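Local coordinates for protein acetolactate synthase isozyme 1 large subunit (Escherichia coli, PDB 6LPI) that belongs to the thiamine-diphosphate-dependent enzyme family and binds thiamine diphosphate, a magnesium ion and flavin-adenine dinucleotide, at residues 389-394 / 417-422; 442-447 / 468-473; 243-248 / 410-415. All blocks are in the same frame, centred on the assembly; numbering follows the deposited sequence.

Contact 1: residues 389-394 / 417-422. With TPP (thiamine diphosphate), chain J.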
loop_
_atom_site.group_PDB
_atom_site.type_symbol
_atom_site.label_atom_id
_atom_site.label_comp_id
_atom_site.label_asym_id
_atom_site.label_seq_id
_atom_site.Cartn_x
_atom_site.Cartn_y
_atom_site.Cartn_z
ATOM N N THR B 389 -5.661 3.229 -11.371
ATOM C CA THR B 389 -6.822 2.375 -11.655
ATOM C C THR B 389 -7.728 2.326 -10.441
ATOM O O THR B 389 -7.303 2.569 -9.310
ATOM C CB THR B 389 -6.526 0.907 -12.022
ATOM O OG1 THR B 389 -6.423 0.124 -10.826
ATOM C CG2 THR B 389 -5.279 0.747 -12.843
ATOM N N ASP B 390 -8.986 2.021 -10.689
ATOM C CA ASP B 390 -9.872 1.570 -9.626
ATOM C C ASP B 390 -9.732 0.041 -9.492
ATOM O O ASP B 390 -8.699 -0.538 -9.849
ATOM C CB ASP B 390 -11.292 2.088 -9.893
ATOM C CG ASP B 390 -11.603 3.410 -9.141
ATOM O OD1 ASP B 390 -11.323 3.431 -7.918
ATOM O OD2 ASP B 390 -12.143 4.400 -9.727
ATOM N N VAL B 391 -10.740 -0.630 -8.934
ATOM C CA VAL B 391 -10.655 -2.045 -8.590
ATOM C C VAL B 391 -11.743 -2.841 -9.313
ATOM O O VAL B 391 -12.915 -2.460 -9.286
ATOM C CB VAL B 391 -10.760 -2.242 -7.071
ATOM C CG1 VAL B 391 -10.921 -3.711 -6.746
ATOM C CG2 VAL B 391 -9.516 -1.681 -6.399
ATOM N N GLY B 392 -11.368 -3.949 -9.928
ATOM C CA GLY B 392 -12.318 -4.825 -10.626
ATOM C C GLY B 392 -11.686 -5.441 -11.874
ATOM O O GLY B 392 -10.463 -5.580 -11.965
ATOM N N GLN B 393 -12.537 -5.790 -12.844
ATOM C CA GLN B 393 -12.013 -6.412 -14.055
ATOM C C GLN B 393 -11.160 -5.444 -14.864
ATOM O O GLN B 393 -10.100 -5.825 -15.376
ATOM C CB GLN B 393 -13.144 -6.914 -14.949
ATOM C CG GLN B 393 -14.154 -7.858 -14.373
ATOM C CD GLN B 393 -15.090 -8.373 -15.453
ATOM O OE1 GLN B 393 -15.753 -7.596 -16.149
ATOM N NE2 GLN B 393 -15.082 -9.689 -15.654
ATOM N N HIS B 394 -11.594 -4.177 -14.966
ATOM C CA HIS B 394 -10.845 -3.180 -15.731
ATOM C C HIS B 394 -9.424 -3.021 -15.200
ATOM O O HIS B 394 -8.483 -2.821 -15.979
ATOM C CB HIS B 394 -11.579 -1.840 -15.699
ATOM C CG HIS B 394 -11.630 -1.205 -14.342
ATOM N ND1 HIS B 394 -12.627 -1.471 -13.428
ATOM C CD2 HIS B 394 -10.783 -0.339 -13.730
ATOM C CE1 HIS B 394 -12.394 -0.794 -12.314
ATOM N NE2 HIS B 394 -11.280 -0.099 -12.472
ATOM N N GLY B 417 -7.563 -3.181 -1.798
ATOM C CA GLY B 417 -8.329 -3.320 -3.017
ATOM C C GLY B 417 -9.573 -2.472 -2.929
ATOM O O GLY B 417 -10.680 -2.993 -3.046
ATOM N N THR B 418 -9.410 -1.171 -2.741
ATOM C CA THR B 418 -10.522 -0.265 -2.467
ATOM C C THR B 418 -11.134 0.208 -3.782
ATOM O O THR B 418 -10.447 0.841 -4.594
ATOM C CB THR B 418 -10.022 0.958 -1.687
ATOM O OG1 THR B 418 -9.106 0.558 -0.661
ATOM C CG2 THR B 418 -11.155 1.757 -1.106
ATOM N N MET B 419 -12.418 -0.069 -3.992
ATOM C CA MET B 419 -13.105 0.657 -5.048
ATOM C C MET B 419 -13.124 2.127 -4.692
ATOM O O MET B 419 -13.241 2.498 -3.515
ATOM C CB MET B 419 -14.528 0.148 -5.284
ATOM C CG MET B 419 -14.574 -1.334 -5.702
ATOM S SD MET B 419 -16.254 -1.973 -5.874
ATOM C CE MET B 419 -16.934 -0.590 -6.821
ATOM N N GLY B 420 -12.922 2.963 -5.710
ATOM C CA GLY B 420 -12.908 4.394 -5.512
ATOM C C GLY B 420 -11.531 4.988 -5.346
ATOM O O GLY B 420 -11.412 6.211 -5.237
ATOM N N PHE B 421 -10.490 4.158 -5.328
ATOM C CA PHE B 421 -9.124 4.652 -5.167
ATOM C C PHE B 421 -8.676 5.503 -6.367
ATOM O O PHE B 421 -8.050 6.567 -6.199
ATOM C CB PHE B 421 -8.200 3.451 -4.955
ATOM C CG PHE B 421 -6.745 3.746 -5.175
ATOM C CD1 PHE B 421 -5.935 4.131 -4.113
ATOM C CD2 PHE B 421 -6.184 3.649 -6.433
ATOM C CE1 PHE B 421 -4.596 4.405 -4.311
ATOM C CE2 PHE B 421 -4.848 3.910 -6.633
ATOM C CZ PHE B 421 -4.048 4.282 -5.575
ATOM N N GLY B 422 -9.015 5.063 -7.576
ATOM C CA GLY B 422 -8.497 5.610 -8.815
ATOM C C GLY B 422 -8.621 7.104 -9.039
ATOM O O GLY B 422 -7.618 7.780 -9.273
HETATM N "N1'" TPP J . -17.045 -2.622 -2.034
HETATM C "C2'" TPP J . -15.877 -1.880 -2.018
HETATM C CM2 TPP J . -15.830 -0.512 -1.404
HETATM N "N3'" TPP J . -14.719 -2.382 -2.559
HETATM C "C4'" TPP J . -14.691 -3.635 -3.102
HETATM N "N4'" TPP J . -13.528 -4.061 -3.595
HETATM C "C5'" TPP J . -15.863 -4.396 -3.127
HETATM C "C6'" TPP J . -17.037 -3.874 -2.590
HETATM C "C7'" TPP J . -15.883 -5.773 -3.759
HETATM N N3 TPP J . -15.647 -5.618 -5.170
HETATM C C2 TPP J . -14.403 -5.755 -5.738
HETATM S S1 TPP J . -14.370 -5.522 -7.316
HETATM C C5 TPP J . -15.960 -5.237 -7.346
HETATM C C4 TPP J . -16.564 -5.302 -6.115
HETATM C CM4 TPP J . -18.025 -5.071 -5.930
HETATM C C6 TPP J . -16.609 -4.923 -8.672
HETATM C C7 TPP J . -15.893 -3.790 -9.406
HETATM O O7 TPP J . -16.868 -3.023 -10.080
HETATM P PA TPP J . -16.481 -2.071 -11.325
HETATM O O1A TPP J . -16.089 -0.694 -10.863
HETATM O O2A TPP J . -17.711 -2.055 -12.214
HETATM O O3A TPP J . -15.195 -2.710 -12.051
HETATM P PB TPP J . -15.289 -3.827 -13.236
HETATM O O1B TPP J . -14.088 -3.661 -14.170
HETATM O O2B TPP J . -15.308 -5.239 -12.703
HETATM O O3B TPP J . -16.603 -3.665 -13.972
#

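Contact 2: residues 442-447 / 468-473. With MG (magnesium ion), chain K; TPP (thiamine diphosphate), chain J.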
loop_
_atom_site.group_PDB
_atom_site.type_symbol
_atom_site.label_atom_id
_atom_site.label_comp_id
_atom_site.label_asym_id
_atom_site.label_seq_id
_atom_site.Cartn_x
_atom_site.Cartn_y
_atom_site.Cartn_z
ATOM N N SER B 442 -10.890 3.140 -15.019
ATOM C CA SER B 442 -11.926 2.964 -14.018
ATOM C C SER B 442 -13.068 2.126 -14.574
ATOM O O SER B 442 -13.147 1.837 -15.773
ATOM C CB SER B 442 -12.448 4.335 -13.545
ATOM O OG SER B 442 -13.457 4.234 -12.550
ATOM N N GLY B 443 -13.963 1.743 -13.665
ATOM C CA GLY B 443 -15.170 1.036 -14.027
ATOM C C GLY B 443 -16.390 1.755 -13.478
ATOM O O GLY B 443 -16.296 2.580 -12.569
ATOM N N ASP B 444 -17.552 1.379 -14.022
ATOM C CA ASP B 444 -18.801 2.061 -13.688
ATOM C C ASP B 444 -19.091 2.015 -12.193
ATOM O O ASP B 444 -19.631 2.978 -11.632
ATOM C CB ASP B 444 -19.966 1.469 -14.479
ATOM C CG ASP B 444 -20.087 -0.032 -14.322
ATOM O OD1 ASP B 444 -19.093 -0.695 -13.989
ATOM O OD2 ASP B 444 -21.209 -0.548 -14.477
ATOM N N GLY B 445 -18.790 0.891 -11.538
ATOM C CA GLY B 445 -19.085 0.795 -10.124
ATOM C C GLY B 445 -18.106 1.576 -9.264
ATOM O O GLY B 445 -18.511 2.386 -8.423
ATOM N N SER B 446 -16.803 1.381 -9.485
ATOM C CA SER B 446 -15.827 2.082 -8.649
ATOM C C SER B 446 -15.896 3.598 -8.805
ATOM O O SER B 446 -15.771 4.321 -7.814
ATOM C CB SER B 446 -14.405 1.605 -8.915
ATOM O OG SER B 446 -14.281 0.217 -8.828
ATOM N N LEU B 447 -16.066 4.103 -10.031
ATOM C CA LEU B 447 -16.030 5.549 -10.223
ATOM C C LEU B 447 -17.093 6.281 -9.401
ATOM O O LEU B 447 -16.870 7.424 -8.970
ATOM C CB LEU B 447 -16.188 5.873 -11.703
ATOM C CG LEU B 447 -16.137 7.360 -12.060
ATOM C CD1 LEU B 447 -14.717 7.962 -11.965
ATOM C CD2 LEU B 447 -16.745 7.573 -13.419
ATOM N N LEU B 468 -13.113 5.198 -18.692
ATOM C CA LEU B 468 -14.176 4.452 -18.042
ATOM C C LEU B 468 -14.582 3.276 -18.929
ATOM O O LEU B 468 -15.098 3.470 -20.034
ATOM C CB LEU B 468 -15.354 5.378 -17.750
ATOM C CG LEU B 468 -16.708 4.758 -17.400
ATOM C CD1 LEU B 468 -16.614 4.026 -16.080
ATOM C CD2 LEU B 468 -17.749 5.846 -17.290
ATOM N N MET B 469 -14.317 2.056 -18.464
ATOM C CA MET B 469 -14.866 0.852 -19.089
ATOM C C MET B 469 -16.157 0.548 -18.348
ATOM O O MET B 469 -16.132 0.112 -17.195
ATOM C CB MET B 469 -13.897 -0.325 -19.000
ATOM C CG MET B 469 -12.468 0.018 -19.319
ATOM S SD MET B 469 -11.527 -1.429 -19.822
ATOM C CE MET B 469 -9.847 -0.858 -19.508
ATOM N N ASN B 470 -17.278 0.776 -18.999
ATOM C CA ASN B 470 -18.580 0.700 -18.355
ATOM C C ASN B 470 -19.208 -0.589 -18.866
ATOM O O ASN B 470 -19.676 -0.654 -20.002
ATOM C CB ASN B 470 -19.406 1.934 -18.701
ATOM C CG ASN B 470 -20.874 1.774 -18.397
ATOM O OD1 ASN B 470 -21.277 0.845 -17.687
ATOM N ND2 ASN B 470 -21.693 2.659 -18.960
ATOM N N ASN B 471 -19.170 -1.628 -18.030
ATOM C CA ASN B 471 -19.777 -2.931 -18.294
ATOM C C ASN B 471 -21.217 -3.039 -17.810
ATOM O O ASN B 471 -21.812 -4.117 -17.939
ATOM C CB ASN B 471 -18.941 -4.046 -17.646
ATOM C CG ASN B 471 -18.779 -3.868 -16.158
ATOM O OD1 ASN B 471 -19.288 -2.920 -15.572
ATOM N ND2 ASN B 471 -18.041 -4.767 -15.542
ATOM N N GLU B 472 -21.785 -1.952 -17.285
ATOM C CA GLU B 472 -23.064 -1.947 -16.569
ATOM C C GLU B 472 -23.192 -3.180 -15.675
ATOM O O GLU B 472 -24.114 -3.985 -15.786
ATOM C CB GLU B 472 -24.228 -1.766 -17.543
ATOM C CG GLU B 472 -23.875 -0.652 -18.564
ATOM C CD GLU B 472 -25.064 -0.002 -19.263
ATOM O OE1 GLU B 472 -25.052 1.248 -19.421
ATOM O OE2 GLU B 472 -26.044 -0.720 -19.565
ATOM N N ALA B 473 -22.214 -3.295 -14.775
ATOM C CA ALA B 473 -22.024 -4.429 -13.879
ATOM C C ALA B 473 -20.937 -4.091 -12.857
ATOM O O ALA B 473 -20.033 -3.285 -13.122
ATOM C CB ALA B 473 -21.649 -5.705 -14.645
HETATM MG MG MG K . -17.533 -2.067 -14.744
HETATM N "N1'" TPP J . -17.045 -2.622 -2.034
HETATM C "C2'" TPP J . -15.877 -1.880 -2.018
HETATM C CM2 TPP J . -15.830 -0.512 -1.404
HETATM N "N3'" TPP J . -14.719 -2.382 -2.559
HETATM C "C4'" TPP J . -14.691 -3.635 -3.102
HETATM N "N4'" TPP J . -13.528 -4.061 -3.595
HETATM C "C5'" TPP J . -15.863 -4.396 -3.127
HETATM C "C6'" TPP J . -17.037 -3.874 -2.590
HETATM C "C7'" TPP J . -15.883 -5.773 -3.759
HETATM N N3 TPP J . -15.647 -5.618 -5.170
HETATM C C2 TPP J . -14.403 -5.755 -5.738
HETATM S S1 TPP J . -14.370 -5.522 -7.316
HETATM C C5 TPP J . -15.960 -5.237 -7.346
HETATM C C4 TPP J . -16.564 -5.302 -6.115
HETATM C CM4 TPP J . -18.025 -5.071 -5.930
HETATM C C6 TPP J . -16.609 -4.923 -8.672
HETATM C C7 TPP J . -15.893 -3.790 -9.406
HETATM O O7 TPP J . -16.868 -3.023 -10.080
HETATM P PA TPP J . -16.481 -2.071 -11.325
HETATM O O1A TPP J . -16.089 -0.694 -10.863
HETATM O O2A TPP J . -17.711 -2.055 -12.214
HETATM O O3A TPP J . -15.195 -2.710 -12.051
HETATM P PB TPP J . -15.289 -3.827 -13.236
HETATM O O1B TPP J . -14.088 -3.661 -14.170
HETATM O O2B TPP J . -15.308 -5.239 -12.703
HETATM O O3B TPP J . -16.603 -3.665 -13.972
#

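Contact 3: residues 243-248 / 410-415. With FAD (flavin-adenine dinucleotide), chain I.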
loop_
_atom_site.group_PDB
_atom_site.type_symbol
_atom_site.label_atom_id
_atom_site.label_comp_id
_atom_site.label_asym_id
_atom_site.label_seq_id
_atom_site.Cartn_x
_atom_site.Cartn_y
_atom_site.Cartn_z
ATOM N N THR B 243 4.820 -8.681 -8.670
ATOM C CA THR B 243 3.467 -8.613 -8.142
ATOM C C THR B 243 2.724 -7.454 -8.785
ATOM O O THR B 243 3.307 -6.648 -9.507
ATOM C CB THR B 243 3.489 -8.414 -6.637
ATOM O OG1 THR B 243 4.125 -7.161 -6.366
ATOM C CG2 THR B 243 4.257 -9.526 -5.962
ATOM N N LEU B 244 1.427 -7.344 -8.483
ATOM C CA LEU B 244 0.669 -6.177 -8.934
ATOM C C LEU B 244 1.307 -4.859 -8.499
ATOM O O LEU B 244 1.173 -3.848 -9.192
ATOM C CB LEU B 244 -0.770 -6.249 -8.426
ATOM C CG LEU B 244 -1.667 -5.096 -8.884
ATOM C CD1 LEU B 244 -1.866 -5.175 -10.371
ATOM C CD2 LEU B 244 -2.990 -5.153 -8.158
ATOM N N MET B 245 1.974 -4.844 -7.345
ATOM C CA MET B 245 2.584 -3.641 -6.792
ATOM C C MET B 245 3.944 -3.336 -7.381
ATOM O O MET B 245 4.526 -2.315 -7.017
ATOM C CB MET B 245 2.738 -3.774 -5.265
ATOM C CG MET B 245 1.446 -4.074 -4.525
ATOM S SD MET B 245 0.173 -2.888 -4.977
ATOM C CE MET B 245 0.709 -1.557 -3.874
ATOM N N ALA B 246 4.490 -4.207 -8.225
ATOM C CA ALA B 246 5.836 -4.038 -8.761
ATOM C C ALA B 246 5.876 -3.821 -10.274
ATOM O O ALA B 246 6.974 -3.743 -10.854
ATOM C CB ALA B 246 6.704 -5.250 -8.380
ATOM N N LEU B 247 4.719 -3.734 -10.930
ATOM C CA LEU B 247 4.696 -3.470 -12.357
ATOM C C LEU B 247 5.503 -2.217 -12.680
ATOM O O LEU B 247 5.426 -1.206 -11.970
ATOM C CB LEU B 247 3.260 -3.291 -12.826
ATOM C CG LEU B 247 2.320 -4.460 -12.506
ATOM C CD1 LEU B 247 1.012 -4.281 -13.296
ATOM C CD2 LEU B 247 2.954 -5.884 -12.711
ATOM N N GLY B 248 6.277 -2.289 -13.768
ATOM C CA GLY B 248 7.176 -1.222 -14.140
ATOM C C GLY B 248 8.585 -1.345 -13.599
ATOM O O GLY B 248 9.486 -0.666 -14.115
ATOM N N TRP B 410 2.809 3.397 -11.890
ATOM C CA TRP B 410 1.638 2.549 -11.729
ATOM C C TRP B 410 1.114 2.714 -10.305
ATOM O O TRP B 410 1.830 2.424 -9.339
ATOM C CB TRP B 410 2.038 1.106 -12.020
ATOM C CG TRP B 410 1.078 0.038 -11.730
ATOM C CD1 TRP B 410 1.228 -0.975 -10.826
ATOM C CD2 TRP B 410 -0.171 -0.191 -12.388
ATOM N NE1 TRP B 410 0.138 -1.816 -10.871
ATOM C CE2 TRP B 410 -0.739 -1.351 -11.815
ATOM C CE3 TRP B 410 -0.882 0.489 -13.379
ATOM C CZ2 TRP B 410 -1.971 -1.851 -12.211
ATOM C CZ3 TRP B 410 -2.106 -0.013 -13.773
ATOM C CH2 TRP B 410 -2.639 -1.177 -13.189
ATOM N N LEU B 411 -0.099 3.255 -10.185
ATOM C CA LEU B 411 -0.772 3.523 -8.917
ATOM C C LEU B 411 -2.043 2.687 -8.864
ATOM O O LEU B 411 -3.037 3.017 -9.521
ATOM C CB LEU B 411 -1.141 5.002 -8.767
ATOM C CG LEU B 411 -0.215 6.051 -8.134
ATOM C CD1 LEU B 411 1.145 6.073 -8.772
ATOM C CD2 LEU B 411 -0.843 7.436 -8.188
ATOM N N THR B 412 -2.052 1.660 -8.036
ATOM C CA THR B 412 -3.249 0.859 -7.844
ATOM C C THR B 412 -3.379 0.490 -6.374
ATOM O O THR B 412 -2.403 0.493 -5.625
ATOM C CB THR B 412 -3.227 -0.408 -8.706
ATOM O OG1 THR B 412 -4.555 -0.940 -8.816
ATOM C CG2 THR B 412 -2.324 -1.442 -8.107
ATOM N N SER B 413 -4.610 0.237 -5.952
ATOM C CA SER B 413 -4.896 -0.204 -4.594
ATOM C C SER B 413 -4.914 -1.734 -4.592
ATOM O O SER B 413 -5.828 -2.344 -5.148
ATOM C CB SER B 413 -6.221 0.393 -4.132
ATOM O OG SER B 413 -6.681 -0.198 -2.939
ATOM N N GLY B 414 -3.882 -2.352 -4.002
ATOM C CA GLY B 414 -3.710 -3.804 -4.012
ATOM C C GLY B 414 -4.044 -4.595 -2.752
ATOM O O GLY B 414 -4.654 -5.672 -2.816
ATOM N N GLY B 415 -3.532 -4.125 -1.619
ATOM C CA GLY B 415 -3.744 -4.753 -0.341
ATOM C C GLY B 415 -5.192 -4.717 0.068
ATOM O O GLY B 415 -5.831 -5.747 0.264
HETATM P PA FAD I . 3.376 -5.088 -0.884
HETATM O O1A FAD I . 3.306 -4.129 -2.007
HETATM O O2A FAD I . 2.481 -4.827 0.299
HETATM O O5B FAD I . 4.914 -5.037 -0.527
HETATM C C5B FAD I . 5.377 -4.567 0.755
HETATM C C4B FAD I . 6.479 -5.490 1.199
HETATM O O4B FAD I . 7.774 -4.943 0.834
HETATM C C3B FAD I . 6.542 -5.723 2.705
HETATM O O3B FAD I . 6.922 -7.080 2.938
HETATM C C2B FAD I . 7.577 -4.678 3.139
HETATM O O2B FAD I . 8.195 -4.942 4.390
HETATM C C1B FAD I . 8.571 -4.830 1.997
HETATM N N9A FAD I . 9.496 -3.723 1.826
HETATM C C8A FAD I . 9.199 -2.394 1.683
HETATM N N7A FAD I . 10.252 -1.624 1.523
HETATM C C5A FAD I . 11.316 -2.511 1.562
HETATM C C6A FAD I . 12.711 -2.332 1.460
HETATM N N6A FAD I . 13.298 -1.145 1.288
HETATM N N1A FAD I . 13.494 -3.429 1.556
HETATM C C2A FAD I . 12.916 -4.619 1.736
HETATM N N3A FAD I . 11.618 -4.912 1.839
HETATM C C4A FAD I . 10.865 -3.808 1.750
HETATM N N1 FAD I . -1.304 -9.447 -6.773
HETATM C C2 FAD I . -0.549 -10.334 -7.481
HETATM O O2 FAD I . 0.645 -10.475 -7.250
HETATM N N3 FAD I . -1.125 -11.085 -8.490
HETATM C C4 FAD I . -2.447 -11.036 -8.882
HETATM O O4 FAD I . -2.844 -11.750 -9.799
HETATM C C4X FAD I . -3.249 -10.094 -8.114
HETATM N N5 FAD I . -4.525 -9.972 -8.413
HETATM C C5X FAD I . -5.277 -9.057 -7.687
HETATM C C6 FAD I . -6.631 -8.901 -7.991
HETATM C C7 FAD I . -7.419 -7.984 -7.297
HETATM C C7M FAD I . -8.879 -7.850 -7.635
HETATM C C8 FAD I . -6.847 -7.212 -6.272
HETATM C C8M FAD I . -7.680 -6.224 -5.490
HETATM C C9 FAD I . -5.498 -7.367 -5.966
HETATM C C9A FAD I . -4.715 -8.286 -6.655
HETATM N N10 FAD I . -3.344 -8.459 -6.366
HETATM C C10 FAD I . -2.582 -9.349 -7.076
HETATM C "C1'" FAD I . -2.693 -7.681 -5.313
HETATM C "C2'" FAD I . -2.573 -8.450 -4.005
HETATM O "O2'" FAD I . -3.787 -8.349 -3.261
HETATM C "C3'" FAD I . -1.441 -7.852 -3.170
HETATM O "O3'" FAD I . -1.682 -6.464 -2.963
HETATM C "C4'" FAD I . -0.054 -8.012 -3.782
HETATM O "O4'" FAD I . 0.021 -9.282 -4.419
HETATM C "C5'" FAD I . 1.043 -7.897 -2.751
HETATM O "O5'" FAD I . 2.285 -7.605 -3.415
HETATM P P FAD I . 3.583 -7.361 -2.596
HETATM O O1P FAD I . 4.099 -8.707 -2.083
HETATM O O2P FAD I . 4.423 -6.589 -3.327
HETATM O O3P FAD I . 3.038 -6.554 -1.386
#

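Contact 1: residues 389-394 / 417-422
Asp390 meets the turn 418-421 and the start of helix 422-432 through a single carboxylate oxygen. OD1 accepts from Gly422 N at 2.8 Å, the N-H running close to straight (158°) but arriving from above the carboxylate plane; Gly420 N adds a weak bond to the same atom, while OD2 pairs with Ser442 OG. An N-terminal helix end would be expected to steady the negative charge. Thr418 to Phe421 form a type II turn, with Gly420 at its positive-phi position, and the Phe421 ring turns its edge to Thr389, CD2 lying 3.3 Å from that residue's carbonyl O, in the ring plane.

Val391 fills the next level. With CG1 anti to the backbone N (chi1 170°), that branch lies between Gly417 O and S1 of thiamine diphosphate, while CG2 rests on Thr418 O and Gly417 C. Val391 CB also packs on Met419 CG at 4.2 Å. Met419 CG, anti to the carbonyl carbon, comes to 3.3 Å from N3' of the cofactor. SD continues extended (chi2 176°) to 3.4 Å from C4, and the bend at chi3 turns only CE. Gly417 O accepts from N4' at 3.1 Å. At the opposite end, His394 N and ND1 both grip diphosphate O1B. Met419, set in the angle between the two rings, matches the bulky apolar residue that in thiamine diphosphate enzymes supports the cofactor's V conformation.

Contact 2: residues 442-447 / 468-473
Two side-chain oxygens that would ordinarily avoid each other, Asp444 OD1 and Asn471 OD1, sit 2.7 Å apart because one magnesium ion holds both. The bonds from the metal are 2.2 Å to Asp444 OD1 and 2.1 Å to Asn471 OD1, and the diphosphate of thiamine diphosphate contributes O2A and O3B. The two side chains cross at about a right angle, with carboxylate and amide planes 75° apart. In both residues CG lies between the backbone N and the carbonyl carbon (chi1 54° in Asp444), with the metal-binding oxygen carried beyond it.

The other Asp444 oxygen is used as well: OD2 takes Ala473 N on its syn lone pair at 2.9 Å, fixing the rotation of the carboxylate and tying it to the loop after the strand. A second-shell Asx turn shapes that loop, Asn470 OD1 accepting from Glu472 N. On the cofactor side, Gly445 N reaches O2A, while Ser446 N and OG both serve O1A, so that a short, weakly bonded helix points its amides at the phosphate. Gly443, Asp444, Gly445 and Asn471 match the GDG...N signature of thiamine diphosphate enzymes.

Beneath the site, Met469 N bonds to Ser442 O at 2.9 Å in parallel pairing, and Leu468 CD1 lies against the Gly443-Asp444 peptide. Strands 438-443 and 464-470 are inner neighbours in the sheet, linked by a beta-alpha-beta crossover through helix 453-459; strand 534-539 flanks 464-470 on its far edge, Phe500 of helix 500-506 covers Leu468 and Asn470, and Met469 packs toward helices 370-378 and 393-401.

Contact 3: residues 243-248 / 410-415
Trp410 reaches across to the 243-248 loop with the pyrrole side of its indole and CZ2. Its CB points toward that loop and lies nearest Leu247 O; CG, set anti to the backbone N (chi1 171°), comes up beneath Leu247 CB. Next along the ring, CD1 touches Leu247 CB at 3.7 Å. NE1 then makes the polar link, donating to Leu244 O at 2.8 Å; the acceptor lies nearly in the ring plane, although the N-H is bent (137°). CE2 lies under Leu247 CD1, a methyl that forms a CH-pi contact with the five-membered ring, 3.9 Å from its centroid. On the opposite face sits Thr412 CB, offset toward the rim. Further out, CZ2 meets Leu244 CD1 at 3.8 Å, the side chains crossing at about a right angle, and the tip, CH2, packs on Thr389 CG2.

Two domains meet here. Residues 243-248 leave strand 240-242 of the central domain, whose parallel sheet has the 3-2-1-4-5-6 strand order of a Rossmann-like fold, whereas Trp410 opens strand 410-411, at the edge of the C-terminal sheet within this chain.

Leu244 forks over both partners: while CD1 faces the indole, CD2 packs on Thr412 CG2 at 3.8 Å and also comes near flavin N10. Bent at chi2 (-52°), Met245 sets SD 4.1 Å from Gly414 CA, and a second bend at chi3 takes CE toward Thr412 O; its CG passes beside O1A of flavin-adenine dinucleotide. Thr243 OG1 donates to O2P at 3.1 Å, and ribityl O2' to Gly414 O at 2.8 Å.

In the fold
From the N terminus, the chain first opens contact 3 at 243-248 in the central domain, then contact 1 at 389-394, at the end of strand 386-389. Contact 3 closes at 410-415, a long loop spanning two domains, before contact 1 closes at 417-422, so these two cross. Contact 2 follows in series, its shorter loop running from 442-447 to 468-473. Contacts 1 and 3 touch through Thr418 N with Ser413 OG and Thr389 OG1 with Thr412 OG1; contacts 1 and 2 also touch, His394 CE1 against Gly443 N, and share thiamine diphosphate. Together they run from the flavin-adenine dinucleotide pocket at the domain boundary, across the C-terminal sheet, to the magnesium ion.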